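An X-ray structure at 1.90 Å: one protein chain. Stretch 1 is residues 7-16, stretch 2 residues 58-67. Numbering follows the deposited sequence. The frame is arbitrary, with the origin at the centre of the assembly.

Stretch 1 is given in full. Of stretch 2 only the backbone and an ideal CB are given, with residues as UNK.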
# COMPACT_ATOMS: atom_id res chain seq x y z
N SER B 7 5.86 2.97 47.01
CA SER B 7 6.14 4.39 47.06
C SER B 7 5.30 5.22 46.09
O SER B 7 5.13 6.42 46.30
CB SER B 7 7.60 4.64 46.71
OG SER B 7 8.38 4.76 47.87
N PHE B 8 4.83 4.60 45.00
CA PHE B 8 4.14 5.34 43.92
C PHE B 8 2.65 5.10 44.05
O PHE B 8 2.21 3.95 44.19
CB PHE B 8 4.61 4.86 42.55
CG PHE B 8 5.99 5.37 42.17
CD1 PHE B 8 7.07 4.49 42.13
CD2 PHE B 8 6.20 6.73 41.85
CE1 PHE B 8 8.34 4.93 41.75
CE2 PHE B 8 7.46 7.19 41.51
CZ PHE B 8 8.54 6.29 41.44
N GLU B 9 1.88 6.19 44.02
CA GLU B 9 0.43 6.11 43.96
C GLU B 9 -0.03 6.14 42.50
O GLU B 9 -1.21 6.01 42.23
CB GLU B 9 -0.23 7.28 44.74
CG GLU B 9 0.01 7.28 46.27
CD GLU B 9 -0.28 5.94 46.93
OE1 GLU B 9 -1.38 5.37 46.70
OE2 GLU B 9 0.60 5.42 47.67
N PHE B 10 0.91 6.32 41.56
CA PHE B 10 0.54 6.36 40.16
C PHE B 10 1.44 5.48 39.31
O PHE B 10 2.61 5.20 39.69
CB PHE B 10 0.54 7.81 39.64
CG PHE B 10 -0.49 8.63 40.31
CD1 PHE B 10 -1.80 8.63 39.86
CD2 PHE B 10 -0.17 9.33 41.47
CE1 PHE B 10 -2.76 9.39 40.52
CE2 PHE B 10 -1.11 10.09 42.14
CZ PHE B 10 -2.42 10.10 41.68
N ASP B 11 0.89 5.03 38.19
CA ASP B 11 1.64 4.18 37.27
C ASP B 11 2.40 4.98 36.21
O ASP B 11 3.42 4.53 35.68
CB ASP B 11 0.64 3.26 36.58
CG ASP B 11 -0.02 2.34 37.56
OD1 ASP B 11 0.73 1.63 38.25
OD2 ASP B 11 -1.25 2.36 37.65
N VAL B 12 1.88 6.16 35.89
CA VAL B 12 2.39 6.95 34.76
C VAL B 12 1.87 8.36 34.86
O VAL B 12 0.73 8.60 35.27
CB VAL B 12 1.99 6.33 33.38
CG1 VAL B 12 0.46 6.21 33.23
CG2 VAL B 12 2.63 7.12 32.19
N SER B 13 2.70 9.33 34.47
CA SER B 13 2.24 10.71 34.44
C SER B 13 2.31 11.11 32.96
O SER B 13 3.08 10.51 32.21
CB SER B 13 3.18 11.64 35.24
OG SER B 13 3.09 11.35 36.64
N VAL B 14 1.47 12.07 32.58
CA VAL B 14 1.45 12.56 31.19
C VAL B 14 1.49 14.07 31.26
O VAL B 14 0.66 14.71 31.92
CB VAL B 14 0.15 12.11 30.43
CG1 VAL B 14 0.20 12.57 28.95
CG2 VAL B 14 -0.00 10.62 30.47
N ILE B 15 2.43 14.61 30.54
CA ILE B 15 2.63 16.01 30.51
C ILE B 15 2.46 16.52 29.10
O ILE B 15 3.12 16.13 28.19
CB ILE B 15 3.97 16.32 31.06
CG1 ILE B 15 3.95 16.15 32.55
CG2 ILE B 15 4.37 17.69 30.70
CD1 ILE B 15 5.18 16.44 33.12
N GLY B 16 1.54 17.43 29.00
CA GLY B 16 1.11 18.00 27.76
C GLY B 16 -0.18 17.30 27.43
O GLY B 16 -0.22 16.11 27.28
N UNK B 58 2.23 20.91 39.44
CA UNK B 58 3.43 21.35 38.73
C UNK B 58 4.03 20.21 37.94
O UNK B 58 3.69 19.04 38.20
CB UNK B 58 4.46 21.91 39.71
N UNK B 59 4.93 20.56 37.01
CA UNK B 59 5.80 19.57 36.34
C UNK B 59 6.54 18.69 37.35
O UNK B 59 6.49 17.47 37.25
CB UNK B 59 6.81 20.28 35.44
N UNK B 60 7.17 19.28 38.35
CA UNK B 60 7.95 18.49 39.30
C UNK B 60 7.09 17.50 40.08
O UNK B 60 7.53 16.37 40.31
CB UNK B 60 8.68 19.42 40.28
N UNK B 61 5.87 17.89 40.44
CA UNK B 61 4.97 16.97 41.12
C UNK B 61 4.57 15.76 40.23
O UNK B 61 4.48 14.64 40.71
CB UNK B 61 3.72 17.73 41.57
N UNK B 62 4.30 16.04 38.97
CA UNK B 62 3.94 14.99 37.99
C UNK B 62 5.11 14.00 37.79
O UNK B 62 4.91 12.77 37.74
CB UNK B 62 3.56 15.62 36.65
N UNK B 63 6.34 14.53 37.71
CA UNK B 63 7.54 13.70 37.61
C UNK B 63 7.73 12.80 38.81
O UNK B 63 8.06 11.61 38.65
CB UNK B 63 8.78 14.58 37.44
N UNK B 64 7.45 13.35 40.00
CA UNK B 64 7.65 12.64 41.25
C UNK B 64 6.58 11.57 41.43
O UNK B 64 6.83 10.52 42.05
CB UNK B 64 7.64 13.61 42.43
N UNK B 65 5.40 11.83 40.89
CA UNK B 65 4.21 11.00 41.20
C UNK B 65 4.26 9.60 40.62
O UNK B 65 3.56 8.71 41.12
CB UNK B 65 2.95 11.69 40.68
N UNK B 66 5.04 9.40 39.56
CA UNK B 66 5.03 8.10 38.82
C UNK B 66 6.45 7.71 38.45
O UNK B 66 7.27 8.57 38.30
CB UNK B 66 4.17 8.18 37.56
N UNK B 67 6.71 6.43 38.18
CA UNK B 67 8.08 6.03 37.82
C UNK B 67 8.45 6.47 36.37
O UNK B 67 9.62 6.59 36.04
CB UNK B 67 8.23 4.51 37.96

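Strand 12-15 runs nearly antiparallel to helix 59-65, at 153° with axes 7.5 Å apart, and offers Ser-13 and Ile-15 to it; the loop before the strand adds two phenylalanine rings.

Position 58 is out of reach of stretch 1 and stands just before the helix, where the first turn has free amides. Ser, Thr, Asp or Asn would suit. It is Ser-58, the N-cap: its OG accepts from the backbone N of 61 at 3.1 Å.

Position 59 points sideways, its ideal CB 4.8 Å from Ile-15 CD1. A modest apolar side chain could flank that methyl, and Val, Ile or Leu would all serve. Val-59 does so, its CG1 4.1 Å from Ile-15 CD1.

Position 60 points away and 61 sideways, with nothing of stretch 1 near either; many residues would do. They are Lys-60 and Ala-61.

Position 62 points straight at the strand. Its ideal CB already lies 4.0 Å from Ile-15 CD1 and 4.2 Å from Ser-13 CB, so a small residue is the natural choice, Ala before Ser or Gly. Ala-62 packs its CB against Ile-15 CD1 at 4.0 Å, while its carbonyl O takes a hydrogen bond from Ser-13 OG at 2.6 Å.

Positions 63 and 64 point away, so polar or apolar side chains would both do. They are Leu-63 and Ser-64; Ser-64 meets the edge of the Phe-8 ring through its backbone O.

Position 65 points sideways, its ideal CB 4.0 Å from Phe-10 CD2 and 4.1 Å from Ser-13 OG. Ala or Ser would fit readily. Ala-65 makes that apolar contact with Phe-10. Its backbone O is bridged by a water to Glu-9 N: the water donates to Ala-65 O at 2.6 Å and accepts from Glu-9 N at 2.9 Å.

At 66, phi/psi of -138/158 mark an extended residue. The ideal CB sits 3.5 Å from both Ser-13 OG and Val-12 N, so a short polar side chain is favoured: Ser, perhaps Thr or Cys. Ser-13 OG spends its proton on the carbonyl of Ala-62 and can still accept. Ser-66 OG supplies that donor at 2.8 Å from Ser-13 OG, completing a relay from one serine through the other to the helix.

Position 67, with phi -74°, has its backbone N over one face of the Phe-8 ring. Pro suits both the phi and the aromatic face, though other apolar residues could also pack there. Pro-67 lays its CD 3.8 Å from the centroid of the Phe-8 ring, a CH-pi contact 11° off the normal.

Stretch 2 (58-67) SVKAALSASP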
# COMPACT_ATOMS: atom_id res chain seq x y z
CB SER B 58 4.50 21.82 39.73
OG SER B 58 4.89 20.78 40.60
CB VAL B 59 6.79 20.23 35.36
CG1 VAL B 59 7.74 19.17 34.74
CG2 VAL B 59 6.03 21.02 34.27
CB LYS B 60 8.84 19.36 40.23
CG LYS B 60 8.12 20.26 41.23
CD LYS B 60 9.11 21.16 42.00
CE LYS B 60 8.44 22.49 42.38
NZ LYS B 60 7.67 22.32 43.65
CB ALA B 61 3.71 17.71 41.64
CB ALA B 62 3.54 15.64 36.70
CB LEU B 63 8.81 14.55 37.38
CG LEU B 63 8.84 15.21 36.01
CD1 LEU B 63 10.02 16.24 35.95
CD2 LEU B 63 8.99 14.13 34.92
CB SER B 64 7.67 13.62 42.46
OG SER B 64 8.82 14.46 42.38
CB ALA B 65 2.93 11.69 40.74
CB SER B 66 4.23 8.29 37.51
OG SER B 66 2.94 8.83 37.77
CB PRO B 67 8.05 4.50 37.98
CG PRO B 67 6.62 4.15 37.68
CD PRO B 67 5.82 5.25 38.32
O HOH W 1 3.11 8.84 43.67
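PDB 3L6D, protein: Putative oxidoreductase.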